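Local coordinates for lectin 2 (Agrocybe aegerita, PDB 4TQM), which probably binds glycans bearing N-acetylglucosamine, in sites between the blades of its seven-bladed beta-propeller, at residues R171-L176 and H228-A233; V188-K193 and D214-D219; H194-R199 and A207-V212; G250-L255 and G263-V268. The protein carries 1 engineered substitution. All coordinates share one frame; numbering follows the deposited sequence.

Contact 1: R171-L176 and H228-A233; sequences RHLRFL and HPRFVA. With NAG (2-acetamido-2-deoxy-beta-D-glucopyranose), chain D.
Leu173 and Phe175 on the first strand of one propeller blade reach Arg230 and Val232 on the first strand of the next, showing how blades can meet without a backbone hydrogen bond between them. The earliest link along 171-176 is indirect. A water 2.9 Å from Arg171 O accepts a bond from Arg230 NH2 at 2.7 Å, and a second water bonds weakly to NH1; both lie in the guanidinium plane, at its edge. His172 points away from strand 230-233. Its ring is sandwiched between Arg171 CB and the acetamido methyl of an N-acetylglucosamine, C8, which comes to 3.5 Å from CE1.

Leu173 lays CD1 over the centre of the Arg230 guanidinium, 3.6 Å from CZ. That group is well fixed: bends at chi2 and chi3 (-71°) curl it back, so that Arg230 NE donates to His228 O at 2.9 Å, bent at the hydrogen and with the oxygen tilted from the guanidinium plane, while NH1 is taken by Phe216 O. Phe175 then presents its ring edge to the Arg230 backbone, with CZ 3.5 Å from Arg230 O. Val232 CG2 approaches the same ring obliquely, 3.7 Å from Phe175 CD1, and Val232 N is buried there without a polar partner in the model.

The two short strands run nearly parallel, 14° apart, with axes 8.4 Å from each other. Each is an outermost strand of its own sheet. Leu173 and Phe175 pair through their backbones with strand 186-190; Leu176 packs on strand 117-121 on one flank, and Phe231 touches Ile287 of strand 285-288 on the other.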
# COMPACT_ATOMS: atom_id res chain seq x y z
N ARG A 171 2.24 -9.39 15.00
CA ARG A 171 3.29 -10.39 14.84
C ARG A 171 3.58 -10.72 13.37
O ARG A 171 4.71 -11.08 13.02
CB ARG A 171 2.92 -11.69 15.55
CG ARG A 171 2.84 -11.59 17.06
CD ARG A 171 2.41 -12.92 17.67
NE ARG A 171 3.37 -13.99 17.42
CZ ARG A 171 4.46 -14.20 18.15
NH1 ARG A 171 4.74 -13.40 19.17
NH2 ARG A 171 5.29 -15.20 17.86
N HIS A 172 2.56 -10.59 12.53
CA HIS A 172 2.60 -11.17 11.20
C HIS A 172 2.21 -10.18 10.10
O HIS A 172 1.57 -9.16 10.37
CB HIS A 172 1.66 -12.37 11.15
CG HIS A 172 1.87 -13.35 12.27
ND1 HIS A 172 0.84 -13.84 13.04
CD2 HIS A 172 3.00 -13.93 12.74
CE1 HIS A 172 1.32 -14.67 13.94
NE2 HIS A 172 2.64 -14.75 13.78
N LEU A 173 2.59 -10.49 8.86
CA LEU A 173 2.26 -9.63 7.73
C LEU A 173 1.56 -10.43 6.63
O LEU A 173 1.86 -11.59 6.42
CB LEU A 173 3.52 -8.97 7.17
CG LEU A 173 4.22 -7.95 8.07
CD1 LEU A 173 5.64 -7.67 7.56
CD2 LEU A 173 3.42 -6.65 8.14
N ARG A 174 0.62 -9.80 5.92
CA ARG A 174 -0.11 -10.49 4.86
C ARG A 174 -0.32 -9.58 3.65
O ARG A 174 -1.09 -8.62 3.71
CB ARG A 174 -1.45 -11.02 5.37
CG ARG A 174 -1.35 -12.33 6.16
CD ARG A 174 -2.58 -12.54 7.03
NE ARG A 174 -2.65 -11.55 8.11
CZ ARG A 174 -3.64 -11.47 8.99
NH1 ARG A 174 -4.66 -12.32 8.93
NH2 ARG A 174 -3.62 -10.54 9.94
N PHE A 175 0.37 -9.90 2.56
CA PHE A 175 0.37 -9.10 1.35
C PHE A 175 -0.21 -9.89 0.18
O PHE A 175 -0.30 -11.12 0.23
CB PHE A 175 1.79 -8.69 0.97
CG PHE A 175 2.54 -7.95 2.05
CD1 PHE A 175 3.93 -8.02 2.11
CD2 PHE A 175 1.87 -7.19 3.00
CE1 PHE A 175 4.63 -7.35 3.09
CE2 PHE A 175 2.57 -6.51 3.98
CZ PHE A 175 3.95 -6.59 4.03
N LEU A 176 -0.58 -9.18 -0.88
CA LEU A 176 -0.94 -9.82 -2.15
C LEU A 176 0.11 -9.44 -3.19
O LEU A 176 0.47 -8.27 -3.32
CB LEU A 176 -2.33 -9.39 -2.61
CG LEU A 176 -3.52 -9.69 -1.69
CD1 LEU A 176 -4.82 -9.17 -2.30
CD2 LEU A 176 -3.63 -11.18 -1.39
N HIS A 228 11.13 -3.73 12.08
CA HIS A 228 11.78 -4.30 10.91
C HIS A 228 10.78 -4.49 9.77
O HIS A 228 10.28 -5.59 9.55
CB HIS A 228 12.42 -5.64 11.28
CG HIS A 228 13.22 -5.60 12.54
ND1 HIS A 228 12.90 -6.36 13.65
CD2 HIS A 228 14.32 -4.88 12.89
CE1 HIS A 228 13.78 -6.13 14.62
NE2 HIS A 228 14.64 -5.23 14.17
N PRO A 229 10.50 -3.40 9.03
CA PRO A 229 9.49 -3.46 7.97
C PRO A 229 9.88 -4.41 6.84
O PRO A 229 11.06 -4.49 6.48
CB PRO A 229 9.42 -2.02 7.47
CG PRO A 229 10.74 -1.42 7.83
CD PRO A 229 11.15 -2.08 9.12
N ARG A 230 8.90 -5.13 6.30
CA ARG A 230 9.14 -6.01 5.16
C ARG A 230 8.25 -5.65 3.97
O ARG A 230 7.16 -5.09 4.14
CB ARG A 230 8.95 -7.48 5.56
CG ARG A 230 10.15 -8.07 6.31
CD ARG A 230 9.69 -8.91 7.49
NE ARG A 230 9.14 -8.08 8.56
CZ ARG A 230 8.46 -8.55 9.60
NH1 ARG A 230 8.23 -9.85 9.72
NH2 ARG A 230 8.00 -7.70 10.51
N PHE A 231 8.73 -5.98 2.78
CA PHE A 231 8.14 -5.55 1.52
C PHE A 231 8.17 -6.65 0.47
O PHE A 231 9.12 -7.45 0.42
CB PHE A 231 8.91 -4.36 0.95
CG PHE A 231 9.08 -3.20 1.90
CD1 PHE A 231 8.14 -2.18 1.94
CD2 PHE A 231 10.19 -3.12 2.72
CE1 PHE A 231 8.30 -1.11 2.81
CE2 PHE A 231 10.35 -2.05 3.59
CZ PHE A 231 9.41 -1.05 3.63
N VAL A 232 7.14 -6.67 -0.37
CA VAL A 232 7.14 -7.45 -1.59
C VAL A 232 7.29 -6.50 -2.78
O VAL A 232 6.57 -5.51 -2.89
CB VAL A 232 5.84 -8.28 -1.75
CG1 VAL A 232 5.87 -9.50 -0.85
CG2 VAL A 232 4.61 -7.42 -1.45
N ALA A 233 8.25 -6.80 -3.65
CA ALA A 233 8.54 -5.92 -4.78
C ALA A 233 9.37 -6.63 -5.85
O ALA A 233 10.16 -7.53 -5.54
CB ALA A 233 9.27 -4.67 -4.30
C1 NAG D . 1.43 -22.08 11.37
C2 NAG D . 0.95 -20.95 10.46
C3 NAG D . -0.26 -21.42 9.67
C4 NAG D . 0.05 -22.72 8.94
C5 NAG D . 0.61 -23.76 9.90
C6 NAG D . 1.04 -25.01 9.14
C7 NAG D . 1.47 -18.75 11.38
C8 NAG D . 0.89 -17.50 11.97
N2 NAG D . 0.63 -19.78 11.25
O3 NAG D . -0.64 -20.44 8.73
O4 NAG D . -1.11 -23.21 8.32
O5 NAG D . 1.71 -23.25 10.61
O6 NAG D . 1.80 -25.85 9.98
O7 NAG D . 2.66 -18.78 11.06
O HOH W 1 6.64 -12.46 11.33
O HOH W 2 6.97 -9.25 12.53

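Contact 2: V188-K193 and D214-D219; sequences VGFGDK and DNFCID. With NAG (2-acetamido-2-deoxy-beta-D-glucopyranose), chain B; GAL (beta-D-galactopyranose), chain C; NAG (2-acetamido-2-deoxy-beta-D-glucopyranose), chain E; NAG (2-acetamido-2-deoxy-beta-D-glucopyranose), chain D.
Asp192 O accepts the backbone N-H of Asp219 at 2.8 Å, somewhat bent (143° at the hydrogen), while Cys217 CB presses on the same oxygen from 3.2 Å. One residue earlier, Gly191 O is joined to Ile218 N by a water, which lies 2.9 Å from that nitrogen. The end of strand 186-190 and the loop 214-219 are thus joined by main-chain groups, and side chains fill in around them. Phe190 offers its ring edge to the turn, with CD1 3.4 Å from Phe216 O and Phe216 CB in the plane of the ring.

Asp192, with CG beside its own backbone N (chi1 -76°), lies alongside Asp219, so that OD1 of Asp192 comes 3.6 Å from OD2 of Asp219. Arg171 forms salt bridges with both carboxylates, and His172 adds a bond to Asp192 OD1. Sugars also bind here: Asp192 N donates almost straight (169°) to O7 of an N-acetylglucosamine at 3.1 Å, galactose O2 donates to Asp192 OD2, modelled very short at 2.5 Å, and at the far end of the turn Asn215 ND2 holds O4 of another N-acetylglucosamine at 2.9 Å. Such chemistry suggests an acidic pair whose mutual repulsion Arg171 probably offsets, leaving Asp192 placed to bond to the sugars through both its backbone N and its carboxylate.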
# COMPACT_ATOMS: atom_id res chain seq x y z
N VAL A 188 0.93 -13.75 0.15
CA VAL A 188 2.22 -13.89 0.81
C VAL A 188 2.08 -13.56 2.29
O VAL A 188 1.61 -12.49 2.65
CB VAL A 188 3.28 -12.96 0.20
CG1 VAL A 188 4.61 -13.10 0.95
CG2 VAL A 188 3.47 -13.28 -1.27
N GLY A 189 2.48 -14.49 3.16
CA GLY A 189 2.29 -14.31 4.59
C GLY A 189 3.55 -14.51 5.41
O GLY A 189 4.13 -15.59 5.43
N PHE A 190 3.96 -13.45 6.10
CA PHE A 190 5.06 -13.51 7.05
C PHE A 190 4.50 -13.94 8.39
O PHE A 190 3.97 -13.11 9.15
CB PHE A 190 5.72 -12.13 7.16
CG PHE A 190 6.32 -11.64 5.86
CD1 PHE A 190 7.68 -11.73 5.64
CD2 PHE A 190 5.52 -11.08 4.88
CE1 PHE A 190 8.24 -11.27 4.45
CE2 PHE A 190 6.06 -10.63 3.69
CZ PHE A 190 7.43 -10.72 3.47
N GLY A 191 4.58 -15.23 8.68
CA GLY A 191 4.03 -15.80 9.90
C GLY A 191 5.04 -15.83 11.04
O GLY A 191 5.86 -14.93 11.17
N ASP A 192 4.96 -16.87 11.87
CA ASP A 192 5.86 -17.02 13.01
C ASP A 192 7.23 -17.54 12.60
O ASP A 192 8.25 -16.92 12.90
CB ASP A 192 5.25 -17.95 14.05
CG ASP A 192 4.15 -17.30 14.86
OD1 ASP A 192 4.37 -16.16 15.33
OD2 ASP A 192 3.08 -17.91 15.01
N LYS A 193 7.25 -18.67 11.92
CA LYS A 193 8.51 -19.35 11.63
C LYS A 193 8.81 -19.47 10.14
O LYS A 193 9.91 -19.89 9.76
CB LYS A 193 8.52 -20.74 12.29
CG LYS A 193 8.50 -20.69 13.81
CD LYS A 193 8.42 -22.08 14.43
CE LYS A 193 9.75 -22.83 14.35
NZ LYS A 193 9.97 -23.48 13.02
N ASP A 214 12.50 -19.61 5.45
CA ASP A 214 12.67 -19.72 6.90
C ASP A 214 13.41 -18.50 7.45
O ASP A 214 14.49 -18.62 8.03
CB ASP A 214 13.41 -21.01 7.27
CG ASP A 214 12.62 -22.25 6.93
OD1 ASP A 214 11.46 -22.12 6.50
OD2 ASP A 214 13.17 -23.37 7.10
N ASN A 215 12.79 -17.34 7.27
CA ASN A 215 13.40 -16.06 7.61
C ASN A 215 12.33 -14.98 7.50
O ASN A 215 11.18 -15.29 7.18
CB ASN A 215 14.56 -15.76 6.66
CG ASN A 215 15.73 -15.09 7.35
OD1 ASN A 215 15.57 -14.12 8.10
ND2 ASN A 215 16.94 -15.60 7.10
N PHE A 216 12.71 -13.73 7.78
CA PHE A 216 11.79 -12.58 7.69
C PHE A 216 10.61 -12.63 8.66
O PHE A 216 9.61 -11.94 8.45
CB PHE A 216 11.26 -12.39 6.26
CG PHE A 216 12.31 -11.98 5.26
CD1 PHE A 216 12.99 -10.78 5.40
CD2 PHE A 216 12.60 -12.79 4.18
CE1 PHE A 216 13.95 -10.41 4.48
CE2 PHE A 216 13.56 -12.42 3.25
CZ PHE A 216 14.24 -11.22 3.41
N CYS A 217 10.73 -13.43 9.71
CA CYS A 217 9.60 -13.62 10.62
C CYS A 217 9.96 -13.40 12.08
O CYS A 217 11.14 -13.37 12.44
CB CYS A 217 8.99 -15.01 10.43
SG CYS A 217 8.32 -15.30 8.78
N ILE A 218 8.94 -13.24 12.91
CA ILE A 218 9.16 -12.94 14.32
C ILE A 218 9.97 -14.02 15.04
O ILE A 218 10.79 -13.71 15.90
CB ILE A 218 7.82 -12.62 15.05
CG1 ILE A 218 8.09 -12.08 16.46
CG2 ILE A 218 6.90 -13.84 15.06
CD1 ILE A 218 6.86 -11.49 17.11
N ASP A 219 9.76 -15.28 14.65
CA ASP A 219 10.48 -16.40 15.27
C ASP A 219 11.45 -17.06 14.29
O ASP A 219 11.90 -18.19 14.52
CB ASP A 219 9.49 -17.43 15.81
CG ASP A 219 8.59 -16.86 16.90
OD1 ASP A 219 9.09 -16.06 17.73
OD2 ASP A 219 7.39 -17.20 16.92
C1 NAG B . 6.27 -18.98 19.46
C2 NAG B . 6.82 -20.37 19.14
C3 NAG B . 6.44 -20.75 17.72
C4 NAG B . 4.94 -20.60 17.50
C5 NAG B . 4.44 -19.24 17.98
C6 NAG B . 2.92 -19.18 17.94
C7 NAG B . 8.81 -20.45 20.53
C8 NAG B . 8.48 -21.65 21.37
N2 NAG B . 8.26 -20.38 19.32
O1 NAG B . 6.59 -18.60 20.78
O3 NAG B . 6.82 -22.08 17.43
O4 NAG B . 4.66 -20.73 16.13
O5 NAG B . 4.86 -18.99 19.31
O6 NAG B . 2.40 -20.31 18.61
O7 NAG B . 9.56 -19.57 20.96
C1 GAL C . 3.89 -21.80 15.53
C2 GAL C . 3.39 -21.16 14.25
C3 GAL C . 2.86 -22.22 13.28
C4 GAL C . 3.87 -23.36 13.13
C5 GAL C . 4.37 -23.83 14.50
C6 GAL C . 5.46 -24.89 14.37
O2 GAL C . 2.37 -20.23 14.55
O3 GAL C . 2.63 -21.62 12.03
O4 GAL C . 4.96 -22.92 12.36
O5 GAL C . 4.90 -22.73 15.21
O6 GAL C . 4.88 -26.12 13.97
C1 NAG E . 19.76 -11.39 11.53
C2 NAG E . 18.60 -11.10 10.59
C3 NAG E . 18.15 -12.39 9.91
C4 NAG E . 19.34 -13.10 9.25
C5 NAG E . 20.51 -13.25 10.23
C6 NAG E . 21.74 -13.77 9.50
C7 NAG E . 17.23 -9.20 11.25
C8 NAG E . 15.93 -8.74 11.85
N2 NAG E . 17.50 -10.50 11.33
O3 NAG E . 17.19 -12.10 8.92
O4 NAG E . 18.95 -14.37 8.80
O5 NAG E . 20.82 -12.01 10.82
O6 NAG E . 22.83 -13.85 10.40
O7 NAG E . 17.99 -8.38 10.73
C1 NAG D . 1.43 -22.08 11.37
C2 NAG D . 0.95 -20.95 10.46
C3 NAG D . -0.26 -21.42 9.67
C4 NAG D . 0.05 -22.72 8.94
C5 NAG D . 0.61 -23.76 9.90
C6 NAG D . 1.04 -25.01 9.14
C7 NAG D . 1.47 -18.75 11.38
C8 NAG D . 0.89 -17.50 11.97
N2 NAG D . 0.63 -19.78 11.25
O3 NAG D . -0.64 -20.44 8.73
O4 NAG D . -1.11 -23.21 8.32
O5 NAG D . 1.71 -23.25 10.61
O6 NAG D . 1.80 -25.85 9.98
O7 NAG D . 2.66 -18.78 11.06
O HOH W 1 6.64 -12.46 11.33

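Contact 3: H194-R199 and A207-V212; sequences HVFISR and APAKSV
Ile197 and Lys210 form the hydrogen-bonded pair at the middle of a beta hairpin, the two outer strands of a propeller blade. Ile197 N donates to Lys210 O at 2.8 Å, and Lys210 N returns the bond to Ile197 O. The neighbouring pair, Phe196 with Ser211, is non-hydrogen-bonded; there Phe196 CA comes 3.1 Å from Lys210 O in a CA-H...O contact. Val212 N to Val195 O continues the pairing at one end, and Ala207 N to Arg199 O closes it at the other.

On the face bearing Ile197, that side chain and Val212 cross at about a right angle. With chi1 at 61°, Ile197 CG1 sits between the backbone N and the carbonyl carbon, and from there it meets Val212 CG1 at 3.6 Å. The other face carries Phe196, whose CD1 lies 4.1 Å from Ala209 CB, while His194 CB covers one side of the ring, toward its rim. Phe196 also touches a bound N-acetylglucosamine, and His194 a galactose.

Farther out, Asp214 fixes the His194 imidazole by accepting from ND1. Strand 186-190 extends the sheet on the side of 195-198, through backbone hydrogen bonds between Gly189 and Phe196 and between Ile187 and Ser198, whereas 210-213 is the outermost strand. Where the hairpin opens toward its loop a water bridges the two segments, accepting from Arg199 N at 3.0 Å and donating to Pro208 O at 2.9 Å.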
# COMPACT_ATOMS: atom_id res chain seq x y z
N HIS A 194 7.85 -19.08 9.31
CA HIS A 194 8.00 -19.23 7.86
C HIS A 194 7.29 -18.12 7.10
O HIS A 194 6.21 -17.67 7.49
CB HIS A 194 7.44 -20.57 7.39
CG HIS A 194 7.91 -21.75 8.18
ND1 HIS A 194 9.13 -22.36 7.97
CD2 HIS A 194 7.32 -22.45 9.18
CE1 HIS A 194 9.28 -23.37 8.80
NE2 HIS A 194 8.19 -23.45 9.55
N VAL A 195 7.90 -17.68 6.00
CA VAL A 195 7.18 -16.94 4.98
C VAL A 195 6.50 -17.99 4.13
O VAL A 195 7.16 -18.88 3.55
CB VAL A 195 8.11 -16.09 4.10
CG1 VAL A 195 7.33 -15.49 2.94
CG2 VAL A 195 8.78 -14.99 4.92
N PHE A 196 5.17 -17.90 4.09
CA PHE A 196 4.29 -18.80 3.36
C PHE A 196 3.77 -18.12 2.10
O PHE A 196 3.64 -16.89 2.06
CB PHE A 196 3.06 -19.17 4.20
CG PHE A 196 3.36 -19.91 5.47
CD1 PHE A 196 3.38 -21.29 5.50
CD2 PHE A 196 3.58 -19.22 6.65
CE1 PHE A 196 3.64 -21.98 6.67
CE2 PHE A 196 3.84 -19.90 7.83
CZ PHE A 196 3.87 -21.28 7.84
N ILE A 197 3.45 -18.91 1.09
CA ILE A 197 2.72 -18.38 -0.05
C ILE A 197 1.51 -19.26 -0.33
O ILE A 197 1.52 -20.47 -0.06
CB ILE A 197 3.59 -18.29 -1.32
CG1 ILE A 197 4.08 -19.68 -1.72
CG2 ILE A 197 4.75 -17.33 -1.12
CD1 ILE A 197 4.76 -19.71 -3.06
N SER A 198 0.46 -18.65 -0.86
CA SER A 198 -0.71 -19.38 -1.31
C SER A 198 -1.02 -18.97 -2.74
O SER A 198 -1.26 -17.79 -3.02
CB SER A 198 -1.92 -19.11 -0.40
OG SER A 198 -3.07 -19.76 -0.91
N ARG A 199 -0.98 -19.95 -3.64
CA ARG A 199 -1.12 -19.68 -5.07
C ARG A 199 -2.55 -19.31 -5.45
O ARG A 199 -3.51 -19.94 -4.99
CB ARG A 199 -0.67 -20.91 -5.87
CG ARG A 199 -0.69 -20.71 -7.38
CD ARG A 199 -0.68 -22.04 -8.11
NE ARG A 199 -1.82 -22.87 -7.73
CZ ARG A 199 -2.07 -24.07 -8.23
NH1 ARG A 199 -1.26 -24.60 -9.14
NH2 ARG A 199 -3.14 -24.75 -7.83
N ALA A 207 -4.68 -21.78 -3.17
CA ALA A 207 -4.14 -23.08 -2.76
C ALA A 207 -3.71 -23.07 -1.29
O ALA A 207 -3.45 -22.01 -0.73
CB ALA A 207 -2.97 -23.45 -3.65
N PRO A 208 -3.63 -24.26 -0.67
CA PRO A 208 -3.13 -24.37 0.71
C PRO A 208 -1.76 -23.72 0.85
O PRO A 208 -0.96 -23.75 -0.09
CB PRO A 208 -3.02 -25.88 0.92
CG PRO A 208 -4.10 -26.44 0.06
CD PRO A 208 -4.13 -25.56 -1.17
N ALA A 209 -1.50 -23.11 2.01
CA ALA A 209 -0.26 -22.37 2.23
C ALA A 209 0.99 -23.26 2.10
O ALA A 209 0.98 -24.42 2.51
CB ALA A 209 -0.28 -21.69 3.59
N LYS A 210 2.04 -22.69 1.52
CA LYS A 210 3.32 -23.39 1.37
C LYS A 210 4.44 -22.59 2.01
O LYS A 210 4.64 -21.42 1.69
CB LYS A 210 3.64 -23.59 -0.11
CG LYS A 210 2.70 -24.52 -0.86
CD LYS A 210 3.19 -24.72 -2.29
CE LYS A 210 2.53 -25.92 -2.95
NZ LYS A 210 3.13 -26.22 -4.28
N SER A 211 5.18 -23.23 2.91
CA SER A 211 6.36 -22.61 3.52
C SER A 211 7.46 -22.46 2.48
O SER A 211 7.93 -23.45 1.92
CB SER A 211 6.86 -23.46 4.68
OG SER A 211 8.10 -22.98 5.17
N VAL A 212 7.88 -21.23 2.22
CA VAL A 212 8.90 -20.99 1.20
C VAL A 212 10.15 -20.31 1.72
O VAL A 212 11.22 -20.44 1.11
CB VAL A 212 8.34 -20.22 -0.02
CG1 VAL A 212 7.26 -21.03 -0.71
CG2 VAL A 212 7.80 -18.86 0.40
O HOH W 3 0.16 -22.48 -2.49

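Contact 4: G250-L255 and G263-V268; sequences GCWVAL and GQVKLV. With NAG (2-acetamido-2-deoxy-beta-D-glucopyranose), chain E.
The Trp252 torsions bring the key groups together: the indole lies beside its own backbone N, anti to the carbonyl carbon (chi1 -63°), and chi2 of 84° turns the ring so that one face lies against Leu267 CB. That carbon sits 3.8 Å from the centroid of the six-membered ring of Trp252, only 8° off the normal, a clear CH-pi contact. Leu267 carries CG on the side remote from its nitrogen, which lets CD1 reach over the start of the opposing strand, 3.4 Å from Cys251 O. Val265 CG1 comes in obliquely, 3.7 Å from Trp252 CE3.

The face opposite Leu267 is given to an N-acetylglucosamine, whose C4 lies above the rim of the indole. Leucine and sugar therefore sandwich one aromatic plane. Across the sheet from Trp252, Val253 CG2 meets Val268 CG2 at 3.6 Å.

The backbones pair in antiparallel fashion. Val253 N donates to Lys266 O at 2.8 Å, and Val253 O accepts from Lys266 N, while Gly263 N to Leu255 O closes the loop end; beside it a water joins Leu255 N to Gln264 O. This is the outer hairpin of a four-stranded propeller blade, its tryptophan forming one wall of an N-acetylglucosamine site completed by Asn215, Gly221, Trp223 and Lys248.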
# COMPACT_ATOMS: atom_id res chain seq x y z
N GLY A 250 20.84 -4.06 8.25
CA GLY A 250 20.57 -3.52 6.93
C GLY A 250 19.44 -4.24 6.21
O GLY A 250 18.63 -4.92 6.84
N CYS A 251 19.40 -4.07 4.90
CA CYS A 251 18.33 -4.66 4.09
C CYS A 251 18.69 -6.05 3.61
O CYS A 251 19.76 -6.27 3.05
CB CYS A 251 18.02 -3.76 2.89
SG CYS A 251 17.47 -2.10 3.33
N TRP A 252 17.79 -7.00 3.84
CA TRP A 252 17.97 -8.38 3.41
C TRP A 252 16.99 -8.69 2.28
O TRP A 252 15.82 -8.32 2.33
CB TRP A 252 17.74 -9.35 4.56
CG TRP A 252 18.71 -9.21 5.70
CD1 TRP A 252 18.63 -8.32 6.73
CD2 TRP A 252 19.88 -10.00 5.93
NE1 TRP A 252 19.69 -8.50 7.59
CE2 TRP A 252 20.47 -9.53 7.12
CE3 TRP A 252 20.49 -11.05 5.25
CZ2 TRP A 252 21.64 -10.07 7.64
CZ3 TRP A 252 21.66 -11.60 5.77
CH2 TRP A 252 22.22 -11.10 6.95
N VAL A 253 17.48 -9.40 1.27
CA VAL A 253 16.68 -9.74 0.11
C VAL A 253 16.66 -11.25 -0.14
O VAL A 253 17.69 -11.91 -0.04
CB VAL A 253 17.22 -9.03 -1.16
CG1 VAL A 253 16.66 -9.65 -2.43
CG2 VAL A 253 16.92 -7.54 -1.10
N ALA A 254 15.48 -11.78 -0.42
CA ALA A 254 15.37 -13.11 -1.01
C ALA A 254 14.76 -12.93 -2.39
O ALA A 254 13.69 -12.33 -2.55
CB ALA A 254 14.51 -14.03 -0.15
N LEU A 255 15.47 -13.45 -3.40
CA LEU A 255 15.08 -13.28 -4.79
C LEU A 255 14.11 -14.36 -5.23
O LEU A 255 14.30 -15.55 -4.94
CB LEU A 255 16.32 -13.27 -5.69
CG LEU A 255 17.24 -12.06 -5.52
CD1 LEU A 255 18.50 -12.21 -6.36
CD2 LEU A 255 16.49 -10.79 -5.90
N GLY A 263 15.31 -17.75 -3.49
CA GLY A 263 16.73 -17.94 -3.24
C GLY A 263 17.08 -17.64 -1.80
O GLY A 263 16.20 -17.38 -0.98
N GLN A 264 18.37 -17.69 -1.48
CA GLN A 264 18.83 -17.46 -0.12
C GLN A 264 18.76 -15.99 0.29
O GLN A 264 18.92 -15.10 -0.54
CB GLN A 264 20.26 -17.99 0.04
CG GLN A 264 20.37 -19.48 -0.20
CD GLN A 264 19.46 -20.27 0.73
OE1 GLN A 264 19.53 -20.12 1.94
NE2 GLN A 264 18.61 -21.11 0.15
N VAL A 265 18.52 -15.76 1.58
CA VAL A 265 18.41 -14.42 2.14
C VAL A 265 19.78 -13.76 2.27
O VAL A 265 20.66 -14.27 2.98
CB VAL A 265 17.71 -14.45 3.51
CG1 VAL A 265 17.61 -13.05 4.09
CG2 VAL A 265 16.34 -15.08 3.39
N LYS A 266 19.96 -12.64 1.59
CA LYS A 266 21.26 -11.98 1.50
C LYS A 266 21.21 -10.52 1.93
O LYS A 266 20.25 -9.81 1.63
CB LYS A 266 21.81 -12.07 0.07
CG LYS A 266 21.84 -13.48 -0.50
CD LYS A 266 22.34 -13.48 -1.94
CE LYS A 266 22.19 -14.84 -2.59
NZ LYS A 266 22.62 -14.81 -4.02
N LEU A 267 22.26 -10.07 2.62
CA LEU A 267 22.39 -8.67 3.02
C LEU A 267 22.92 -7.84 1.85
O LEU A 267 24.07 -8.00 1.45
CB LEU A 267 23.32 -8.55 4.23
CG LEU A 267 23.52 -7.15 4.82
CD1 LEU A 267 22.20 -6.59 5.33
CD2 LEU A 267 24.54 -7.19 5.95
N VAL A 268 22.07 -6.96 1.32
CA VAL A 268 22.41 -6.23 0.10
C VAL A 268 22.73 -4.75 0.34
O VAL A 268 23.41 -4.12 -0.47
CB VAL A 268 21.27 -6.33 -0.93
CG1 VAL A 268 21.09 -7.77 -1.37
CG2 VAL A 268 19.98 -5.78 -0.34
C1 NAG E . 19.76 -11.39 11.53
C2 NAG E . 18.60 -11.10 10.59
C3 NAG E . 18.15 -12.39 9.91
C4 NAG E . 19.34 -13.10 9.25
C5 NAG E . 20.51 -13.25 10.23
C6 NAG E . 21.74 -13.77 9.50
C7 NAG E . 17.23 -9.20 11.25
C8 NAG E . 15.93 -8.74 11.85
N2 NAG E . 17.50 -10.50 11.33
O3 NAG E . 17.19 -12.10 8.92
O4 NAG E . 18.95 -14.37 8.80
O5 NAG E . 20.82 -12.01 10.82
O6 NAG E . 22.83 -13.85 10.40
O7 NAG E . 17.99 -8.38 10.73
O HOH W 4 18.19 -14.25 -3.14

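In the fold
From the N terminus, contact 1 opens first at 171-176 and closes last of the nested set at 228-233, enclosing almost a whole blade. Inside that loop lies contact 2, which brings the end of strand 186-190 to the loop after strand 210-213. Contact 3, the hairpin of strands 195-198 and 210-213, is innermost. Contact 4 follows in series, repeating the hairpin in the next blade. No loops cross. Contact 1 joins the two blades near the propeller axis, contacts 3 and 4 build their outer halves, and contact 2 touches all the others: Phe216 packs against the hairpin of contact 4, while Asn215 and Trp252 meet the same sugar.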